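Local coordinates for protein GDP-perosamine synthase (Caulobacter crescentus, PDB 3BN1) that catalyses the pyridoxal phosphate-dependent transfer of an amino group from L-glutamate to GDP-4-keto-6-deoxy-D-mannose, giving GDP-perosamine for the O-antigen of lipopolysaccharide, at residues S91-T96 with P327-L332; L66-V71 with R210-Q215; H134-I139 with P318-M323; V53-A58 with D204-M209. One frame throughout, in Å; residues are numbered along the deposited sequence.

Contact 1: residues S91-T96 with P327-L332; sequences SANSVT and PPYAHL
Helix 90-98 of the aspartate aminotransferase fold, which packs beside the large mixed sheet of the cofactor-binding domain, is met here by Tyr329 from the loop between strand 317-318 and helix 338-346. The phenol comes end-on to the helix, and three residues spaced along one side of it, Ala92, Asn93 and Thr96, receive it. Ala92 lies over one face of the ring: its CB is 4.0 Å from the ring centroid, a CH-pi contact only 25° off the normal. The opposite face is covered from within its own loop by Pro328 CB. With CG of Tyr329 set beside its backbone N (chi1 -67°), the ring reaches away from the loop and delivers OH between two polar side chains that lie near the ring plane. Val228 of the second subunit packs on both Asn93 and Tyr329, so the tyrosine is held close to the dimer interface. At the tip, Thr96 OG1 sits 2.8 Å from Tyr329 OH, although its proton could also turn to Ala92 O within the helix. Tyr329 OH itself donates to Asn93 OD1 at 2.6 Å, arriving in the carbonyl plane on a lone pair with a C=O...O angle of 142°.

Contact 2: residues L66-V71 with R210-Q215; sequences LHLALV and RLLRGQ. With ACT (acetate ion), chain E.
Leu68 CD1 presses against Leu212 CB at 3.2 Å, closer than two carbons normally sit, and this pair marks where helix 62-72 meets the end of helix 203-213. Leu68 points CG anti to its own backbone N (chi1 179°), which carries both methyls across to the other helix. CD1 takes the Leu212 side, also lying 3.8 Å from Arg213 N, while CD2 rests on Arg213 CB at 3.9 Å. One turn along helix 62-72, Val71 CG1 touches Leu212 CD1 at 3.8 Å, so Leu212 is met by Leu68 at its base and Val71 at its end. Beyond CB Arg213 leads away from this apolar patch, and its guanidinium pairs with Glu44 in a salt bridge. The helix ends with Arg213; Gly214 already leaves helical geometry, and the chain turns toward the dimer interface. There Gln215 NE2 donates to an acetate oxygen at 3.1 Å, nearly straight at 168°, and bonds Thr63 OG1 of the second subunit; the acetate, probably from the crystallisation liquor, is held by Arg233 as well. The apolar core is plain helix-helix packing between two helices of the large domain in the aspartate aminotransferase fold.

Contact 3: residues H134-I139 with P318-M323; sequences HLYGQI and PVFHPM
Aromatic packing comes first: Tyr136 and Phe320 reach toward one another from two separate loops, their rings almost parallel (9° between planes) but offset until little of one ring covers the other, with centroids 5.9 Å apart. Tyr136 CE1 and CZ both lie 3.9 Å from Phe320 CE2. Because of the offset, the phenol oxygen does much of the touching, and Tyr136 OH comes within 3.2 Å of Phe320 CD2. Both residues set CG beside the backbone N (chi1 -53° for Tyr136, -61° for Phe320), which sends the rings toward each other across backbones whose nearest CA atoms, those of Tyr136 and Val319, are 9.8 Å apart.

Aliphatic contacts flank the pair. Leu135 runs alongside Phe320, pointing the other way, and places CD2 3.6 Å from Phe320 CE2, so this one ring carbon is shared by Leu135 and Tyr136. Val319 turns CG2 to Tyr136 OH at 3.8 Å.

Polar links belong to the backbone and to neighbours. Tyr136 N donates to Glu162 OE1, whose side chain also packs on Leu135 and Phe320, and Gln138 N bonds back to Leu135 O, closing a beta turn with Tyr136 and Gly137 at its corners.

All four touching residues are buried, and the Phe320 side chain is about 5 Å from the bound 2-oxoglutarate: the contact is part of the aromatic and aliphatic surroundings of the active site in this aminotransferase.

Contact 4: residues V53-A58 with D204-M209; sequences VKHAIA and DLAAKM
Ile57, on strand 55-59 at one edge of the large mixed sheet, sends its side chain toward helix 203-213. From CB the longer branch leaves with CG1 beside the backbone N (chi1 -60°), while CG2 stands anti to that N. CG2 packs against Arg213 NH1, and CG1 lies by the guanidinium carbon of Arg210, so the two arginines border the branch point. Only at the tip does Ile57 meet the 204-209 turns of the helix: CD1 is 3.9 Å from Ala206 CB and 4.1 Å from Met209 SD. Met209 crosses the isoleucine at about a right angle, and beyond its sulfur the extended chain carries on toward Ala69 and Ala72 of helix 62-72.

Two residues earlier on the same side of the strand, His55 completes the contact. Ala206 CB stands over one face of the imidazole, 3.8 Å from its centroid and 22° off the normal, and its closest ring atom is CG at 3.6 Å. Lys54 CB lies over the opposite face, leaving the ring between two aliphatic carbons. Its orientation is further fixed by NE2, which bonds Asp203 OD1 in the first residue of the helix. Asp203 OD1, outside the two segments, also forms a salt bridge with Lys54 NZ.

Strand 55-58 and helix piece 204-209 run nearly parallel, 14° apart with axes 9.2 Å from each other, and Ala206 CB touches both side chains. The chemistry is thus apolar between the segments, with one CH-pi contact, while the bond to Asp203 would tend to polarise the imidazole, though the shared Lys54 would temper this.

Contacts 2 and 4 are neighbours, centres about 10 Å apart: both use helix 203-213, which packs on strand 55-59 in contact 4 and on the following helix 62-72 in contact 2. Their segments alternate along the chain (53-58, 66-71, 204-209, 210-215). Arg210 and Arg213 tie the two together by reaching Ala56 O and Ala58 O. Contact 1 touches contact 2 where Ser94 packs on Leu66 and Leu70, their centres about 20 Å apart. Contact 3, its centre about 16 Å from that of contact 1, meets it through Met323, and both its segments fall between those of contact 1 in sequence. Together they run from the edge of the large sheet to the ligand pocket and dimer interface.

Contact 1: residues S91-T96 with P327-L332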
loop_
_atom_site.group_PDB
_atom_site.type_symbol
_atom_site.label_atom_id
_atom_site.label_comp_id
_atom_site.label_asym_id
_atom_site.label_seq_id
_atom_site.Cartn_x
_atom_site.Cartn_y
_atom_site.Cartn_z
ATOM N N SER A 91 -0.293 -12.914 -7.891
ATOM C CA SER A 91 -1.273 -13.927 -7.510
ATOM C C SER A 91 -0.672 -14.894 -6.503
ATOM O O SER A 91 -1.334 -15.377 -5.561
ATOM C CB SER A 91 -1.683 -14.779 -8.728
ATOM O OG SER A 91 -2.152 -13.932 -9.749
ATOM N N ALA A 92 0.540 -15.320 -6.825
ATOM C CA ALA A 92 1.226 -16.309 -5.978
ATOM C C ALA A 92 1.816 -15.606 -4.797
ATOM O O ALA A 92 1.819 -16.182 -3.710
ATOM C CB ALA A 92 2.354 -17.007 -6.791
ATOM N N ASN A 93 2.380 -14.412 -4.998
ATOM C CA ASN A 93 3.042 -13.722 -3.876
ATOM C C ASN A 93 2.104 -13.483 -2.740
ATOM O O ASN A 93 2.441 -13.602 -1.553
ATOM C CB ASN A 93 3.678 -12.350 -4.256
ATOM C CG ASN A 93 4.927 -12.526 -5.142
ATOM O OD1 ASN A 93 5.520 -13.615 -5.204
ATOM N ND2 ASN A 93 5.350 -11.439 -5.796
ATOM N N SER A 94 0.871 -13.135 -3.115
ATOM C CA SER A 94 -0.170 -12.874 -2.118
ATOM C C SER A 94 -0.365 -14.055 -1.134
ATOM O O SER A 94 -0.537 -13.871 0.073
ATOM C CB SER A 94 -1.483 -12.383 -2.800
ATOM O OG SER A 94 -2.206 -13.414 -3.471
ATOM N N VAL A 95 -0.241 -15.286 -1.639
ATOM C CA VAL A 95 -0.404 -16.493 -0.826
ATOM C C VAL A 95 0.862 -16.627 0.021
ATOM O O VAL A 95 0.838 -16.867 1.240
ATOM C CB VAL A 95 -0.584 -17.726 -1.756
ATOM C CG1 VAL A 95 -0.495 -19.104 -1.061
ATOM C CG2 VAL A 95 -1.824 -17.552 -2.623
ATOM N N THR A 96 1.956 -16.348 -0.661
ATOM C CA THR A 96 3.217 -16.412 -0.003
ATOM C C THR A 96 3.210 -15.513 1.190
ATOM O O THR A 96 3.730 -15.895 2.214
ATOM C CB THR A 96 4.323 -16.008 -0.946
ATOM O OG1 THR A 96 4.526 -17.119 -1.823
ATOM C CG2 THR A 96 5.669 -15.863 -0.179
ATOM N N PRO A 327 12.792 -17.721 -10.499
ATOM C CA PRO A 327 13.410 -18.108 -9.235
ATOM C C PRO A 327 12.514 -18.279 -8.020
ATOM O O PRO A 327 12.619 -19.250 -7.272
ATOM C CB PRO A 327 14.427 -16.999 -9.000
ATOM C CG PRO A 327 14.837 -16.600 -10.407
ATOM C CD PRO A 327 13.628 -16.769 -11.255
ATOM N N PRO A 328 11.620 -17.335 -7.785
ATOM C CA PRO A 328 10.852 -17.496 -6.566
ATOM C C PRO A 328 9.992 -18.758 -6.492
ATOM O O PRO A 328 9.744 -19.241 -5.397
ATOM C CB PRO A 328 10.063 -16.192 -6.431
ATOM C CG PRO A 328 10.499 -15.363 -7.447
ATOM C CD PRO A 328 11.360 -16.044 -8.447
ATOM N N TYR A 329 9.523 -19.301 -7.613
ATOM C CA TYR A 329 8.590 -20.425 -7.557
ATOM C C TYR A 329 9.037 -21.652 -8.317
ATOM O O TYR A 329 8.269 -22.584 -8.562
ATOM C CB TYR A 329 7.223 -19.962 -8.095
ATOM C CG TYR A 329 6.651 -18.942 -7.114
ATOM C CD1 TYR A 329 6.387 -19.301 -5.780
ATOM C CD2 TYR A 329 6.464 -17.609 -7.491
ATOM C CE1 TYR A 329 5.995 -18.305 -4.847
ATOM C CE2 TYR A 329 6.062 -16.638 -6.577
ATOM C CZ TYR A 329 5.838 -16.993 -5.251
ATOM O OH TYR A 329 5.428 -16.089 -4.311
ATOM N N ALA A 330 10.308 -21.650 -8.670
ATOM C CA ALA A 330 10.859 -22.739 -9.446
ATOM C C ALA A 330 10.726 -24.037 -8.652
ATOM O O ALA A 330 10.622 -25.131 -9.204
ATOM C CB ALA A 330 12.307 -22.438 -9.733
ATOM N N HIS A 331 10.681 -23.883 -7.333
ATOM C CA HIS A 331 10.535 -25.017 -6.439
ATOM C C HIS A 331 9.115 -25.639 -6.471
ATOM O O HIS A 331 8.861 -26.719 -5.921
ATOM C CB HIS A 331 10.939 -24.556 -5.012
ATOM C CG HIS A 331 9.999 -23.587 -4.377
ATOM N ND1 HIS A 331 10.020 -22.240 -4.649
ATOM C CD2 HIS A 331 9.031 -23.767 -3.443
ATOM C CE1 HIS A 331 9.119 -21.625 -3.902
ATOM N NE2 HIS A 331 8.488 -22.533 -3.180
ATOM N N LEU A 332 8.179 -24.991 -7.157
ATOM C CA LEU A 332 6.841 -25.520 -7.173
ATOM C C LEU A 332 6.605 -26.097 -8.551
ATOM O O LEU A 332 5.450 -26.406 -8.886
ATOM C CB LEU A 332 5.851 -24.384 -6.956
ATOM C CG LEU A 332 6.012 -23.592 -5.671
ATOM C CD1 LEU A 332 4.898 -22.554 -5.762
ATOM C CD2 LEU A 332 5.826 -24.552 -4.509
#

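Contact 2: residues L66-V71 with R210-Q215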
loop_
_atom_site.group_PDB
_atom_site.type_symbol
_atom_site.label_atom_id
_atom_site.label_comp_id
_atom_site.label_asym_id
_atom_site.label_seq_id
_atom_site.Cartn_x
_atom_site.Cartn_y
_atom_site.Cartn_z
ATOM N N LEU A 66 -5.306 -8.588 -2.867
ATOM C CA LEU A 66 -5.218 -10.021 -2.731
ATOM C C LEU A 66 -4.780 -10.460 -1.340
ATOM O O LEU A 66 -5.381 -11.329 -0.718
ATOM C CB LEU A 66 -4.210 -10.525 -3.757
ATOM C CG LEU A 66 -4.823 -10.637 -5.153
ATOM C CD1 LEU A 66 -3.702 -10.874 -6.259
ATOM C CD2 LEU A 66 -5.875 -11.748 -5.192
ATOM N N HIS A 67 -3.674 -9.891 -0.868
ATOM C CA HIS A 67 -3.172 -10.220 0.461
ATOM C C HIS A 67 -4.284 -10.029 1.488
ATOM O O HIS A 67 -4.563 -10.923 2.291
ATOM C CB HIS A 67 -1.888 -9.373 0.857
ATOM C CG HIS A 67 -1.289 -9.733 2.201
ATOM N ND1 HIS A 67 -0.531 -8.856 2.956
ATOM C CD2 HIS A 67 -1.304 -10.903 2.900
ATOM C CE1 HIS A 67 -0.140 -9.459 4.076
ATOM N NE2 HIS A 67 -0.598 -10.702 4.064
ATOM N N LEU A 68 -4.899 -8.851 1.465
ATOM C CA LEU A 68 -5.933 -8.578 2.417
ATOM C C LEU A 68 -7.050 -9.636 2.367
ATOM O O LEU A 68 -7.490 -10.162 3.395
ATOM C CB LEU A 68 -6.523 -7.188 2.141
ATOM C CG LEU A 68 -7.667 -6.756 3.065
ATOM C CD1 LEU A 68 -7.151 -6.705 4.533
ATOM C CD2 LEU A 68 -8.089 -5.377 2.614
ATOM N N ALA A 69 -7.573 -9.932 1.178
ATOM C CA ALA A 69 -8.692 -10.891 1.121
ATOM C C ALA A 69 -8.293 -12.287 1.659
ATOM O O ALA A 69 -9.064 -12.992 2.341
ATOM C CB ALA A 69 -9.162 -10.984 -0.346
ATOM N N LEU A 70 -7.076 -12.738 1.339
ATOM C CA LEU A 70 -6.660 -14.072 1.799
ATOM C C LEU A 70 -6.589 -14.075 3.326
ATOM O O LEU A 70 -7.004 -15.010 4.012
ATOM C CB LEU A 70 -5.262 -14.368 1.303
ATOM C CG LEU A 70 -5.267 -14.622 -0.198
ATOM C CD1 LEU A 70 -3.855 -14.636 -0.804
ATOM C CD2 LEU A 70 -6.107 -15.871 -0.632
ATOM N N VAL A 71 -5.977 -13.025 3.859
ATOM C CA VAL A 71 -5.836 -12.987 5.312
ATOM C C VAL A 71 -7.242 -12.999 5.937
ATOM O O VAL A 71 -7.517 -13.806 6.840
ATOM C CB VAL A 71 -5.007 -11.794 5.772
ATOM C CG1 VAL A 71 -5.055 -11.707 7.315
ATOM C CG2 VAL A 71 -3.500 -11.939 5.295
ATOM N N ARG A 210 -12.475 -4.854 6.243
ATOM C CA ARG A 210 -12.326 -3.451 6.601
ATOM C C ARG A 210 -11.491 -3.301 7.891
ATOM O O ARG A 210 -10.684 -2.364 8.019
ATOM C CB ARG A 210 -13.669 -2.712 6.697
ATOM C CG ARG A 210 -14.703 -3.168 5.675
ATOM C CD ARG A 210 -15.663 -2.020 5.300
ATOM N NE ARG A 210 -16.521 -2.283 4.127
ATOM C CZ ARG A 210 -16.326 -1.754 2.916
ATOM N NH1 ARG A 210 -17.163 -2.081 1.949
ATOM N NH2 ARG A 210 -15.343 -0.874 2.664
ATOM N N LEU A 211 -11.653 -4.255 8.809
ATOM C CA LEU A 211 -10.869 -4.258 10.047
ATOM C C LEU A 211 -9.350 -4.277 9.755
ATOM O O LEU A 211 -8.568 -3.450 10.276
ATOM C CB LEU A 211 -11.233 -5.479 10.898
ATOM C CG LEU A 211 -10.494 -5.421 12.261
ATOM C CD1 LEU A 211 -10.788 -4.202 13.121
ATOM C CD2 LEU A 211 -10.876 -6.691 12.993
ATOM N N LEU A 212 -8.939 -5.244 8.942
ATOM C CA LEU A 212 -7.496 -5.385 8.573
ATOM C C LEU A 212 -6.957 -4.253 7.728
ATOM O O LEU A 212 -5.826 -3.821 7.891
ATOM C CB LEU A 212 -7.291 -6.666 7.776
ATOM C CG LEU A 212 -7.503 -7.957 8.586
ATOM C CD1 LEU A 212 -7.788 -9.144 7.632
ATOM C CD2 LEU A 212 -6.228 -8.256 9.468
ATOM N N ARG A 213 -7.781 -3.776 6.821
ATOM C CA ARG A 213 -7.388 -2.681 5.926
ATOM C C ARG A 213 -6.981 -1.458 6.723
ATOM O O ARG A 213 -6.035 -0.763 6.361
ATOM C CB ARG A 213 -8.561 -2.309 5.017
ATOM C CG ARG A 213 -8.158 -1.197 4.016
ATOM C CD ARG A 213 -9.314 -0.776 3.136
ATOM N NE ARG A 213 -10.397 -0.199 3.928
ATOM C CZ ARG A 213 -11.544 0.277 3.421
ATOM N NH1 ARG A 213 -11.825 0.321 2.100
ATOM N NH2 ARG A 213 -12.456 0.722 4.271
ATOM N N GLY A 214 -7.749 -1.195 7.776
ATOM C CA GLY A 214 -7.586 -0.014 8.631
ATOM C C GLY A 214 -6.732 -0.230 9.861
ATOM O O GLY A 214 -7.108 0.174 10.977
ATOM N N GLN A 215 -5.539 -0.779 9.600
ATOM C CA GLN A 215 -4.523 -1.021 10.619
ATOM C C GLN A 215 -5.016 -1.895 11.743
ATOM O O GLN A 215 -4.409 -1.874 12.792
ATOM C CB GLN A 215 -3.948 0.258 11.187
ATOM C CG GLN A 215 -3.255 1.143 10.121
ATOM C CD GLN A 215 -1.788 0.846 9.950
ATOM O OE1 GLN A 215 -1.378 -0.298 10.146
ATOM N NE2 GLN A 215 -0.961 1.888 9.759
HETATM C C ACT E . -2.635 5.333 10.602
HETATM O O ACT E . -1.952 4.801 9.678
HETATM O OXT ACT E . -3.930 4.982 10.807
HETATM C CH3 ACT E . -2.000 6.336 11.525
#

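Contact 3: residues H134-I139 with P318-M323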
loop_
_atom_site.group_PDB
_atom_site.type_symbol
_atom_site.label_atom_id
_atom_site.label_comp_id
_atom_site.label_asym_id
_atom_site.label_seq_id
_atom_site.Cartn_x
_atom_site.Cartn_y
_atom_site.Cartn_z
ATOM N N HIS A 134 -8.702 -14.301 -14.055
ATOM C CA HIS A 134 -9.362 -13.991 -15.338
ATOM C C HIS A 134 -8.372 -13.211 -16.246
ATOM O O HIS A 134 -8.395 -12.001 -16.340
ATOM C CB HIS A 134 -10.705 -13.238 -15.090
ATOM C CG HIS A 134 -11.564 -13.830 -14.009
ATOM N ND1 HIS A 134 -11.807 -15.183 -13.904
ATOM C CD2 HIS A 134 -12.359 -13.243 -13.075
ATOM C CE1 HIS A 134 -12.632 -15.413 -12.895
ATOM N NE2 HIS A 134 -13.007 -14.250 -12.389
ATOM N N LEU A 135 -7.490 -13.941 -16.929
ATOM C CA LEU A 135 -6.452 -13.313 -17.723
ATOM C C LEU A 135 -6.943 -12.571 -18.959
ATOM O O LEU A 135 -7.789 -13.091 -19.691
ATOM C CB LEU A 135 -5.509 -14.411 -18.159
ATOM C CG LEU A 135 -4.490 -14.920 -17.152
ATOM C CD1 LEU A 135 -3.503 -15.865 -17.919
ATOM C CD2 LEU A 135 -3.781 -13.729 -16.487
ATOM N N TYR A 136 -6.355 -11.402 -19.225
ATOM C CA TYR A 136 -6.676 -10.630 -20.428
ATOM C C TYR A 136 -8.104 -10.071 -20.522
ATOM O O TYR A 136 -8.471 -9.344 -21.465
ATOM C CB TYR A 136 -6.207 -11.416 -21.655
ATOM C CG TYR A 136 -4.749 -11.752 -21.431
ATOM C CD1 TYR A 136 -3.933 -10.806 -20.796
ATOM C CD2 TYR A 136 -4.270 -13.022 -21.618
ATOM C CE1 TYR A 136 -2.659 -11.074 -20.436
ATOM C CE2 TYR A 136 -2.942 -13.308 -21.324
ATOM C CZ TYR A 136 -2.157 -12.326 -20.740
ATOM O OH TYR A 136 -0.848 -12.561 -20.419
ATOM N N GLY A 137 -8.885 -10.339 -19.487
ATOM C CA GLY A 137 -10.248 -9.806 -19.495
ATOM C C GLY A 137 -11.294 -10.872 -19.717
ATOM O O GLY A 137 -12.480 -10.573 -19.924
ATOM N N GLN A 138 -10.861 -12.126 -19.687
ATOM C CA GLN A 138 -11.778 -13.229 -19.919
ATOM C C GLN A 138 -11.943 -14.020 -18.625
ATOM O O GLN A 138 -10.936 -14.551 -18.113
ATOM C CB GLN A 138 -11.173 -14.183 -20.974
ATOM C CG GLN A 138 -12.049 -15.364 -21.324
ATOM C CD GLN A 138 -11.865 -15.912 -22.734
ATOM O OE1 GLN A 138 -12.884 -16.210 -23.398
ATOM N NE2 GLN A 138 -10.619 -15.964 -23.241
ATOM N N ILE A 139 -13.198 -14.193 -18.181
ATOM C CA ILE A 139 -13.501 -15.025 -16.959
ATOM C C ILE A 139 -13.218 -16.525 -17.148
ATOM O O ILE A 139 -13.545 -17.098 -18.194
ATOM C CB ILE A 139 -14.947 -14.740 -16.459
ATOM C CG1 ILE A 139 -15.061 -13.253 -16.017
ATOM C CG2 ILE A 139 -15.348 -15.696 -15.336
ATOM C CD1 ILE A 139 -16.441 -12.702 -15.708
ATOM N N PRO A 318 5.435 -9.858 -23.620
ATOM C CA PRO A 318 5.228 -11.281 -23.601
ATOM C C PRO A 318 4.093 -11.667 -22.693
ATOM O O PRO A 318 3.695 -10.949 -21.749
ATOM C CB PRO A 318 6.550 -11.815 -23.063
ATOM C CG PRO A 318 7.148 -10.703 -22.285
ATOM C CD PRO A 318 6.426 -9.425 -22.620
ATOM N N VAL A 319 3.551 -12.832 -23.001
ATOM C CA VAL A 319 2.572 -13.353 -22.052
ATOM C C VAL A 319 3.392 -13.624 -20.768
ATOM O O VAL A 319 4.578 -13.954 -20.787
ATOM C CB VAL A 319 1.923 -14.623 -22.628
ATOM C CG1 VAL A 319 1.459 -15.561 -21.567
ATOM C CG2 VAL A 319 0.742 -14.168 -23.512
ATOM N N PHE A 320 2.766 -13.487 -19.626
ATOM C CA PHE A 320 3.478 -13.693 -18.366
ATOM C C PHE A 320 4.285 -14.941 -18.347
ATOM O O PHE A 320 3.836 -15.966 -18.884
ATOM C CB PHE A 320 2.431 -13.921 -17.294
ATOM C CG PHE A 320 1.506 -12.764 -17.118
ATOM C CD1 PHE A 320 1.998 -11.579 -16.611
ATOM C CD2 PHE A 320 0.130 -12.892 -17.358
ATOM C CE1 PHE A 320 1.192 -10.487 -16.419
ATOM C CE2 PHE A 320 -0.763 -11.786 -17.112
ATOM C CZ PHE A 320 -0.218 -10.599 -16.672
ATOM N N HIS A 321 5.439 -14.887 -17.668
ATOM C CA HIS A 321 6.273 -16.090 -17.558
ATOM C C HIS A 321 5.618 -16.934 -16.521
ATOM O O HIS A 321 5.289 -16.410 -15.457
ATOM C CB HIS A 321 7.706 -15.788 -17.046
ATOM C CG HIS A 321 8.476 -14.867 -17.925
ATOM N ND1 HIS A 321 8.378 -14.907 -19.301
ATOM C CD2 HIS A 321 9.311 -13.842 -17.633
ATOM C CE1 HIS A 321 9.114 -13.942 -19.822
ATOM N NE2 HIS A 321 9.708 -13.294 -18.834
ATOM N N PRO A 322 5.509 -18.242 -16.778
ATOM C CA PRO A 322 4.919 -19.113 -15.780
ATOM C C PRO A 322 5.722 -18.975 -14.461
ATOM O O PRO A 322 6.953 -18.899 -14.470
ATOM C CB PRO A 322 5.087 -20.499 -16.413
ATOM C CG PRO A 322 4.969 -20.273 -17.886
ATOM C CD PRO A 322 5.680 -18.930 -18.084
ATOM N N MET A 323 5.030 -19.020 -13.337
ATOM C CA MET A 323 5.721 -18.859 -12.049
ATOM C C MET A 323 6.865 -19.835 -11.882
ATOM O O MET A 323 7.904 -19.537 -11.303
ATOM C CB MET A 323 4.782 -19.282 -10.907
ATOM C CG MET A 323 3.523 -18.418 -10.817
ATOM S SD MET A 323 3.809 -16.693 -10.357
ATOM C CE MET A 323 4.435 -15.982 -12.080
#

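Contact 4: residues V53-A58 with D204-M209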
loop_
_atom_site.group_PDB
_atom_site.type_symbol
_atom_site.label_atom_id
_atom_site.label_comp_id
_atom_site.label_asym_id
_atom_site.label_seq_id
_atom_site.Cartn_x
_atom_site.Cartn_y
_atom_site.Cartn_z
ATOM N N VAL A 53 -22.738 -6.845 -6.306
ATOM C CA VAL A 53 -22.522 -7.554 -5.038
ATOM C C VAL A 53 -22.823 -6.587 -3.925
ATOM O O VAL A 53 -22.982 -5.389 -4.178
ATOM C CB VAL A 53 -21.043 -7.976 -4.865
ATOM C CG1 VAL A 53 -20.617 -9.002 -5.864
ATOM C CG2 VAL A 53 -20.143 -6.765 -4.904
ATOM N N LYS A 54 -22.865 -7.089 -2.692
ATOM C CA LYS A 54 -23.129 -6.209 -1.564
ATOM C C LYS A 54 -21.987 -5.317 -1.139
ATOM O O LYS A 54 -22.197 -4.127 -0.835
ATOM C CB LYS A 54 -23.745 -6.955 -0.379
ATOM C CG LYS A 54 -24.801 -7.984 -0.867
ATOM C CD LYS A 54 -25.510 -8.773 0.175
ATOM C CE LYS A 54 -25.240 -8.310 1.594
ATOM N NZ LYS A 54 -24.965 -9.508 2.454
ATOM N N HIS A 55 -20.774 -5.859 -1.129
ATOM C CA HIS A 55 -19.688 -5.037 -0.621
ATOM C C HIS A 55 -18.539 -4.844 -1.552
ATOM O O HIS A 55 -18.179 -5.749 -2.300
ATOM C CB HIS A 55 -19.120 -5.695 0.618
ATOM C CG HIS A 55 -20.161 -6.214 1.559
ATOM N ND1 HIS A 55 -20.825 -5.396 2.449
ATOM C CD2 HIS A 55 -20.623 -7.471 1.776
ATOM C CE1 HIS A 55 -21.697 -6.121 3.136
ATOM N NE2 HIS A 55 -21.566 -7.385 2.772
ATOM N N ALA A 56 -17.902 -3.702 -1.400
ATOM C CA ALA A 56 -16.658 -3.462 -2.137
ATOM C C ALA A 56 -15.745 -2.676 -1.186
ATOM O O ALA A 56 -16.156 -1.683 -0.550
ATOM C CB ALA A 56 -16.887 -2.756 -3.415
ATOM N N ILE A 57 -14.539 -3.190 -1.033
ATOM C CA ILE A 57 -13.511 -2.647 -0.140
ATOM C C ILE A 57 -12.316 -2.136 -0.928
ATOM O O ILE A 57 -11.556 -2.919 -1.508
ATOM C CB ILE A 57 -13.065 -3.765 0.882
ATOM C CG1 ILE A 57 -14.224 -4.280 1.772
ATOM C CG2 ILE A 57 -11.980 -3.206 1.853
ATOM C CD1 ILE A 57 -15.114 -5.433 1.197
ATOM N N ALA A 58 -12.196 -0.807 -1.003
ATOM C CA ALA A 58 -11.167 -0.104 -1.750
ATOM C C ALA A 58 -9.831 -0.217 -1.015
ATOM O O ALA A 58 -9.730 0.016 0.184
ATOM C CB ALA A 58 -11.537 1.342 -1.869
ATOM N N ASP A 204 -19.577 -10.784 6.958
ATOM C CA ASP A 204 -18.561 -10.847 7.962
ATOM C C ASP A 204 -17.178 -10.771 7.346
ATOM O O ASP A 204 -16.244 -10.263 7.964
ATOM C CB ASP A 204 -18.772 -12.119 8.783
ATOM C CG ASP A 204 -19.978 -12.022 9.760
ATOM O OD1 ASP A 204 -20.850 -11.128 9.636
ATOM O OD2 ASP A 204 -20.078 -12.866 10.681
ATOM N N LEU A 205 -17.045 -11.328 6.155
ATOM C CA LEU A 205 -15.761 -11.286 5.508
ATOM C C LEU A 205 -15.499 -9.833 5.184
ATOM O O LEU A 205 -14.379 -9.380 5.317
ATOM C CB LEU A 205 -15.767 -12.127 4.244
ATOM C CG LEU A 205 -14.390 -12.463 3.670
ATOM C CD1 LEU A 205 -13.569 -13.511 4.477
ATOM C CD2 LEU A 205 -14.678 -12.984 2.276
ATOM N N ALA A 206 -16.517 -9.099 4.748
ATOM C CA ALA A 206 -16.255 -7.726 4.403
ATOM C C ALA A 206 -15.802 -6.965 5.645
ATOM O O ALA A 206 -14.919 -6.114 5.567
ATOM C CB ALA A 206 -17.495 -7.063 3.776
ATOM N N ALA A 207 -16.450 -7.208 6.792
ATOM C CA ALA A 207 -16.109 -6.447 8.012
ATOM C C ALA A 207 -14.658 -6.726 8.415
ATOM O O ALA A 207 -13.884 -5.823 8.752
ATOM C CB ALA A 207 -17.022 -6.878 9.145
ATOM N N LYS A 208 -14.297 -7.999 8.354
ATOM C CA LYS A 208 -12.951 -8.395 8.753
ATOM C C LYS A 208 -11.934 -7.717 7.817
ATOM O O LYS A 208 -10.850 -7.338 8.232
ATOM C CB LYS A 208 -12.831 -9.906 8.561
ATOM C CG LYS A 208 -12.472 -10.717 9.780
ATOM C CD LYS A 208 -13.220 -12.081 9.772
ATOM C CE LYS A 208 -13.770 -12.493 8.385
ATOM N NZ LYS A 208 -14.559 -13.780 8.297
ATOM N N MET A 209 -12.291 -7.625 6.538
ATOM C CA MET A 209 -11.481 -6.996 5.512
ATOM C C MET A 209 -11.369 -5.514 5.858
ATOM O O MET A 209 -10.256 -4.971 5.791
ATOM C CB MET A 209 -12.115 -7.195 4.135
ATOM C CG MET A 209 -11.894 -8.590 3.509
ATOM S SD MET A 209 -13.028 -8.826 2.088
ATOM C CE MET A 209 -12.630 -10.526 1.517
#